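Local coordinates for AT-rich DNA-binding protein (Thermus thermophilus, PDB 2DT5), which represses transcription as a homodimeric Rex-family regulator, binding DNA through winged-helix domains in response to the cellular NADH/NAD(+) balance sensed by its Rossmann domains, at the interface of chains A and B. Numbering follows the deposited sequence. Chains: chain A/B, AT-rich DNA-binding protein.

Contact 1: the interface of chains A and B. Residues chain A 205-207; chain B 5-8.
A:Glu207, first residue of the 3-10 helix 207-210, takes the amides of B:Ala6 and B:Ala7 with its carboxylate, while B:Glu5 takes the amide of A:Glu207, in this part of the Rex homodimer interface. OE1 of A:Glu207 accepts from B:Ala7 N at 3.0 Å and from B:Ala6 N at 3.1 Å, both on its syn side and from the same face of the carboxylate plane, about 30° out of it. Lent by the other subunit, this carboxylate caps the start of B helix 7-23, whose amides and dipole would probably favour its negative charge. An extended chain beyond CG (chi2 -173°) carries it there. Cut back to an alanine here, A:Glu207 would probably leave those two amides without their shared acceptor. In return, A:Glu207 N donates to B:Glu5 OE1 at 3.0 Å, from well above that carboxylate plane. Water 1 bridges B:Glu5 OE1 and the carbonyl O of A:Trp205. Packing centres on the benzo rim of A:Trp205, a wide hydrophobic group that reaches across. B:Glu5 OE2 lies in plane at this edge, 3.4 Å from CZ3, with carboxylate and ring planes 73° apart. CZ3 also meets B:Ile8 CD1 at 3.8 Å, and B:Ala7 CB lies in plane at the edge, 3.8 Å from CH2.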
loop_
_atom_site.group_PDB
_atom_site.type_symbol
_atom_site.label_atom_id
_atom_site.label_comp_id
_atom_site.label_asym_id
_atom_site.label_seq_id
_atom_site.Cartn_x
_atom_site.Cartn_y
_atom_site.Cartn_z
ATOM N N TRP A 205 -6.440 2.371 21.382
ATOM C CA TRP A 205 -6.790 1.024 20.957
ATOM C C TRP A 205 -5.610 0.313 20.307
ATOM O O TRP A 205 -4.807 0.926 19.592
ATOM C CB TRP A 205 -7.952 1.076 19.980
ATOM C CG TRP A 205 -8.530 -0.263 19.672
ATOM C CD1 TRP A 205 -9.524 -0.905 20.360
ATOM C CD2 TRP A 205 -8.169 -1.124 18.586
ATOM N NE1 TRP A 205 -9.816 -2.109 19.755
ATOM C CE2 TRP A 205 -9.006 -2.263 18.659
ATOM C CE3 TRP A 205 -7.234 -1.036 17.543
ATOM C CZ2 TRP A 205 -8.920 -3.320 17.743
ATOM C CZ3 TRP A 205 -7.154 -2.091 16.630
ATOM C CH2 TRP A 205 -8.000 -3.210 16.735
ATOM N N ARG A 206 -5.526 -0.986 20.568
ATOM C CA ARG A 206 -4.477 -1.872 20.049
ATOM C C ARG A 206 -5.199 -3.163 19.722
ATOM O O ARG A 206 -6.094 -3.569 20.463
ATOM C CB ARG A 206 -3.410 -2.143 21.111
ATOM C CG ARG A 206 -2.510 -0.965 21.384
ATOM C CD ARG A 206 -1.836 -1.063 22.752
ATOM N NE ARG A 206 -1.203 -2.357 23.022
ATOM C CZ ARG A 206 -1.823 -3.409 23.560
ATOM N NH1 ARG A 206 -3.112 -3.335 23.890
ATOM N NH2 ARG A 206 -1.149 -4.532 23.789
ATOM N N GLU A 207 -4.820 -3.820 18.632
ATOM C CA GLU A 207 -5.535 -5.032 18.251
ATOM C C GLU A 207 -5.427 -6.189 19.249
ATOM O O GLU A 207 -6.254 -7.113 19.220
ATOM C CB GLU A 207 -5.118 -5.480 16.852
ATOM C CG GLU A 207 -3.760 -6.157 16.768
ATOM C CD GLU A 207 -3.346 -6.419 15.331
ATOM O OE1 GLU A 207 -4.238 -6.642 14.481
ATOM O OE2 GLU A 207 -2.129 -6.411 15.056
ATOM N N GLU B 5 -0.091 -3.535 12.743
ATOM C CA GLU B 5 -1.446 -3.865 13.173
ATOM C C GLU B 5 -2.277 -4.158 11.927
ATOM O O GLU B 5 -2.255 -3.381 10.969
ATOM C CB GLU B 5 -2.025 -2.694 13.955
ATOM C CG GLU B 5 -3.455 -2.874 14.424
ATOM C CD GLU B 5 -3.818 -1.823 15.449
ATOM O OE1 GLU B 5 -3.476 -2.029 16.633
ATOM O OE2 GLU B 5 -4.417 -0.789 15.068
ATOM N N ALA B 6 -3.012 -5.272 11.953
ATOM C CA ALA B 6 -3.789 -5.710 10.798
ATOM C C ALA B 6 -5.310 -5.708 10.897
ATOM O O ALA B 6 -5.988 -5.696 9.864
ATOM C CB ALA B 6 -3.328 -7.108 10.388
ATOM N N ALA B 7 -5.842 -5.741 12.117
ATOM C CA ALA B 7 -7.288 -5.770 12.310
ATOM C C ALA B 7 -8.005 -4.681 11.546
ATOM O O ALA B 7 -8.993 -4.959 10.867
ATOM C CB ALA B 7 -7.639 -5.680 13.810
ATOM N N ILE B 8 -7.524 -3.441 11.643
ATOM C CA ILE B 8 -8.188 -2.362 10.924
ATOM C C ILE B 8 -8.065 -2.545 9.408
ATOM O O ILE B 8 -8.984 -2.202 8.655
ATOM C CB ILE B 8 -7.658 -0.978 11.344
ATOM C CG1 ILE B 8 -7.688 -0.852 12.870
ATOM C CG2 ILE B 8 -8.553 0.107 10.757
ATOM C CD1 ILE B 8 -9.083 -1.090 13.478
HETATM O O HOH W 1 -2.590 0.534 17.557
#

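Contact 2: the interface of chains A and B. Residues chain A 197, 200-201; chain B 75-77, 79, 81.
The helix 190-201 of chain A, which crosses to the partner subunit, rests its last turn on the stretch of chain B that joins helix 64-75 to strand 81-86, the entry to the Rossmann domain. A:Ser197 makes the polar link: its hydroxyl OG donates to the carbonyl O of B:Leu75 at 2.6 Å, in the carbonyl plane and on a lone pair. A chi1 of 170° swings OG away from its own backbone N and toward the end of helix 64-75; a serine, short and able to donate, probably allows this close approach. The indole of B:Trp81 lies alongside, with A:Ser197 CA above the rim of one face. Its NE1 donates within chain B to the carbonyl O of B:Gly76 at 2.9 Å, which helps fix the ring's rotation; A:Ser197 OG lies 3.1 Å from NE1 but well above the indole plane, and could share that N-H at best weakly. Branched aliphatic chains fill the remainder. A:Ile200 CG2 meets the indole's outer rim at B:Trp81 CH2, 3.6 Å away, whereas A:Leu201 CG sits in plane at the ring's edge. A:Leu201 also slides past the extended B:Arg79: methyl CD2 lies over the rim of one guanidinium face, and CD1 is 3.7 Å from B:Arg79 CD.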
loop_
_atom_site.group_PDB
_atom_site.type_symbol
_atom_site.label_atom_id
_atom_site.label_comp_id
_atom_site.label_asym_id
_atom_site.label_seq_id
_atom_site.Cartn_x
_atom_site.Cartn_y
_atom_site.Cartn_z
ATOM N N SER A 197 -7.597 7.550 10.362
ATOM C CA SER A 197 -8.919 7.950 10.799
ATOM C C SER A 197 -9.310 7.146 12.031
ATOM O O SER A 197 -9.716 7.707 13.042
ATOM C CB SER A 197 -9.936 7.692 9.689
ATOM O OG SER A 197 -11.251 7.861 10.167
ATOM N N ILE A 200 -7.049 8.061 15.140
ATOM C CA ILE A 200 -7.336 9.370 15.714
ATOM C C ILE A 200 -8.589 9.294 16.599
ATOM O O ILE A 200 -8.659 9.915 17.653
ATOM C CB ILE A 200 -7.532 10.419 14.590
ATOM C CG1 ILE A 200 -6.192 10.651 13.869
ATOM C CG2 ILE A 200 -8.057 11.711 15.174
ATOM C CD1 ILE A 200 -6.299 11.434 12.566
ATOM N N LEU A 201 -9.571 8.503 16.183
ATOM C CA LEU A 201 -10.794 8.357 16.967
ATOM C C LEU A 201 -10.609 7.410 18.156
ATOM O O LEU A 201 -11.325 7.504 19.144
ATOM C CB LEU A 201 -11.929 7.833 16.077
ATOM C CG LEU A 201 -12.365 8.755 14.932
ATOM C CD1 LEU A 201 -13.529 8.139 14.175
ATOM C CD2 LEU A 201 -12.767 10.102 15.510
ATOM N N LEU B 75 -14.767 2.958 11.182
ATOM C CA LEU B 75 -13.528 3.443 10.596
ATOM C C LEU B 75 -13.409 4.963 10.574
ATOM O O LEU B 75 -12.335 5.498 10.299
ATOM C CB LEU B 75 -13.367 2.851 9.175
ATOM C CG LEU B 75 -13.199 1.318 9.174
ATOM C CD1 LEU B 75 -13.316 0.757 7.748
ATOM C CD2 LEU B 75 -11.850 0.940 9.775
ATOM N N GLY B 76 -14.511 5.647 10.882
ATOM C CA GLY B 76 -14.520 7.096 10.887
ATOM C C GLY B 76 -14.741 7.684 9.507
ATOM O O GLY B 76 -14.442 8.851 9.266
ATOM N N LEU B 77 -15.272 6.877 8.594
ATOM C CA LEU B 77 -15.515 7.347 7.236
ATOM C C LEU B 77 -16.815 8.132 7.077
ATOM O O LEU B 77 -17.010 8.846 6.086
ATOM C CB LEU B 77 -15.479 6.155 6.287
ATOM C CG LEU B 77 -14.101 5.471 6.258
ATOM C CD1 LEU B 77 -14.182 4.122 5.533
ATOM C CD2 LEU B 77 -13.095 6.385 5.575
ATOM N N ARG B 79 -17.472 10.521 8.656
ATOM C CA ARG B 79 -17.091 11.851 9.111
ATOM C C ARG B 79 -16.418 12.532 7.916
ATOM O O ARG B 79 -16.070 11.861 6.951
ATOM C CB ARG B 79 -16.079 11.750 10.255
ATOM C CG ARG B 79 -16.631 11.202 11.556
ATOM C CD ARG B 79 -15.499 10.793 12.461
ATOM N NE ARG B 79 -15.942 10.466 13.817
ATOM C CZ ARG B 79 -16.207 11.372 14.756
ATOM N NH1 ARG B 79 -16.078 12.665 14.488
ATOM N NH2 ARG B 79 -16.575 10.988 15.971
ATOM N N TRP B 81 -13.158 14.468 7.197
ATOM C CA TRP B 81 -11.879 14.909 7.748
ATOM C C TRP B 81 -11.202 15.987 6.908
ATOM O O TRP B 81 -11.242 15.949 5.679
ATOM C CB TRP B 81 -10.906 13.740 7.868
ATOM C CG TRP B 81 -11.352 12.636 8.769
ATOM C CD1 TRP B 81 -12.092 11.535 8.425
ATOM C CD2 TRP B 81 -11.018 12.478 10.156
ATOM N NE1 TRP B 81 -12.234 10.698 9.518
ATOM C CE2 TRP B 81 -11.590 11.257 10.590
ATOM C CE3 TRP B 81 -10.304 13.259 11.079
ATOM C CZ2 TRP B 81 -11.445 10.786 11.899
ATOM C CZ3 TRP B 81 -10.164 12.789 12.389
ATOM C CH2 TRP B 81 -10.742 11.562 12.782
#

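Contact 3: the interface of chains A and B. Residues chain A 83, 101, 105, 143, 145, 169; chain B 190, 193-194.
B:Leu193, on the first turn of helix 192-201, inserts its isobutyl group between A:Phe105 on one side and A:Leu83, A:Ile143 and A:Leu169 on the other, burying 99 Å². CD1 meets mainly the phenylalanine rings, 3.8 Å from A:Phe105 CG and 4.0 Å from A:Phe101 CD2. CD2 meets mainly the strand side chains, lying 4.1 Å from A:Ile143 CG2 and equally near A:Leu169 CD2; both methyls touch A:Leu83. Leucine suits this position because its fork touches aromatic rings and several aliphatic chains at once.

A:Phe105, with 44 Å² hidden, supplies a flat wall, the broad apolar face that a neighbouring aliphatic chain can lie along. B:Leu193 CB stands over the centre of one face, 3.9 Å from the ring centroid, in a CH-pi contact, as the two side chains run past each other in opposite directions. Within chain A, the carbonyl O of A:Phe101 lies in plane at the ring's edge.

B:Leu190, in the loop just before the helix, buries 34 Å². CG anti to its carbonyl carbon (chi1 -66°) directs the fork toward A:Phe101, where CD1 rests over the middle of the ring; a leucine suits because its second methyl, CD2, still reaches A:Leu145 CD1 at 4.0 Å. The two side chains cross at about a right angle.

In the fold, strands 81-86, 105-112, 143-146 and 167-170 of the Rossmann domain, with the A:Phe101 loop, form the surface against which the chain B helix docks.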
loop_
_atom_site.group_PDB
_atom_site.type_symbol
_atom_site.label_atom_id
_atom_site.label_comp_id
_atom_site.label_asym_id
_atom_site.label_seq_id
_atom_site.Cartn_x
_atom_site.Cartn_y
_atom_site.Cartn_z
ATOM N N LEU A 83 12.204 -3.070 -14.697
ATOM C CA LEU A 83 10.971 -2.281 -14.602
ATOM C C LEU A 83 11.049 -1.050 -15.504
ATOM O O LEU A 83 12.110 -0.640 -15.975
ATOM C CB LEU A 83 10.624 -1.743 -13.196
ATOM C CG LEU A 83 11.063 -2.437 -11.909
ATOM C CD1 LEU A 83 10.493 -1.686 -10.709
ATOM C CD2 LEU A 83 10.634 -3.908 -11.906
ATOM N N PHE A 101 13.554 1.149 -4.347
ATOM C CA PHE A 101 13.380 -0.024 -5.195
ATOM C C PHE A 101 14.169 -1.267 -4.739
ATOM O O PHE A 101 13.709 -2.406 -4.894
ATOM C CB PHE A 101 13.728 0.313 -6.650
ATOM C CG PHE A 101 12.691 1.168 -7.340
ATOM C CD1 PHE A 101 12.725 2.556 -7.240
ATOM C CD2 PHE A 101 11.664 0.577 -8.067
ATOM C CE1 PHE A 101 11.743 3.349 -7.857
ATOM C CE2 PHE A 101 10.677 1.354 -8.687
ATOM C CZ PHE A 101 10.716 2.737 -8.581
ATOM N N PHE A 105 14.674 -4.951 -7.916
ATOM C CA PHE A 105 13.883 -4.262 -8.946
ATOM C C PHE A 105 14.651 -3.120 -9.592
ATOM O O PHE A 105 14.918 -2.108 -8.967
ATOM C CB PHE A 105 12.575 -3.770 -8.334
ATOM C CG PHE A 105 11.806 -4.858 -7.628
ATOM C CD1 PHE A 105 11.876 -4.996 -6.244
ATOM C CD2 PHE A 105 11.045 -5.768 -8.358
ATOM C CE1 PHE A 105 11.195 -6.026 -5.600
ATOM C CE2 PHE A 105 10.361 -6.798 -7.738
ATOM C CZ PHE A 105 10.431 -6.935 -6.349
ATOM N N ILE A 143 8.132 -5.675 -15.498
ATOM C CA ILE A 143 7.131 -4.969 -14.709
ATOM C C ILE A 143 7.061 -3.486 -15.037
ATOM O O ILE A 143 8.095 -2.816 -15.154
ATOM C CB ILE A 143 7.451 -5.117 -13.196
ATOM C CG1 ILE A 143 7.196 -6.560 -12.746
ATOM C CG2 ILE A 143 6.628 -4.136 -12.370
ATOM C CD1 ILE A 143 7.809 -6.859 -11.349
ATOM N N LEU A 145 5.352 0.321 -14.002
ATOM C CA LEU A 145 4.655 1.135 -13.049
ATOM C C LEU A 145 3.749 2.021 -13.921
ATOM O O LEU A 145 4.268 2.855 -14.646
ATOM C CB LEU A 145 5.588 2.058 -12.203
ATOM C CG LEU A 145 6.843 1.518 -11.498
ATOM C CD1 LEU A 145 6.959 2.100 -10.088
ATOM C CD2 LEU A 145 6.848 0.002 -11.445
ATOM N N LEU A 169 2.139 -2.576 -11.923
ATOM C CA LEU A 169 1.857 -1.909 -10.661
ATOM C C LEU A 169 1.058 -0.683 -11.078
ATOM O O LEU A 169 1.635 0.331 -11.488
ATOM C CB LEU A 169 3.132 -1.510 -9.914
ATOM C CG LEU A 169 2.904 -0.960 -8.508
ATOM C CD1 LEU A 169 2.360 -2.051 -7.605
ATOM C CD2 LEU A 169 4.195 -0.381 -7.952
ATOM N N LEU B 190 5.787 1.203 -3.281
ATOM C CA LEU B 190 6.470 0.103 -3.949
ATOM C C LEU B 190 6.223 -1.262 -3.302
ATOM O O LEU B 190 6.756 -2.272 -3.746
ATOM C CB LEU B 190 7.976 0.393 -4.042
ATOM C CG LEU B 190 8.337 1.581 -4.952
ATOM C CD1 LEU B 190 9.823 1.558 -5.277
ATOM C CD2 LEU B 190 7.561 1.498 -6.225
ATOM N N LEU B 193 5.347 -4.270 -5.604
ATOM C CA LEU B 193 6.331 -4.937 -6.453
ATOM C C LEU B 193 6.542 -6.410 -6.115
ATOM O O LEU B 193 6.616 -7.269 -7.004
ATOM C CB LEU B 193 7.672 -4.224 -6.358
ATOM C CG LEU B 193 7.734 -2.863 -7.036
ATOM C CD1 LEU B 193 9.120 -2.285 -6.918
ATOM C CD2 LEU B 193 7.341 -3.023 -8.498
ATOM N N THR B 194 6.627 -6.701 -4.823
ATOM C CA THR B 194 6.872 -8.058 -4.371
ATOM C C THR B 194 5.617 -8.883 -4.582
ATOM O O THR B 194 5.700 -10.082 -4.841
ATOM C CB THR B 194 7.338 -8.054 -2.886
ATOM O OG1 THR B 194 8.489 -7.209 -2.780
ATOM C CG2 THR B 194 7.743 -9.457 -2.426
#

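The C-alpha centres of contact 1 and contact 2 are about 15 Å apart, while contact 3 lies about 28 Å from contact 1 and 31 Å from contact 2. Helix 190-201 (192-201 in chain B) unites contacts 2 and 3: its last turn serves the former and its beginning the latter, each from a different subunit. Strand 81-86 also contributes to both. Contact 1 uses the segment following that helix and the start of helix 7-23 of chain B. Repeated by two-fold symmetry, this exchange of segments ties DNA-binding and Rossmann domains of both subunits together, a plausible route for coupling NADH sensing to DNA binding.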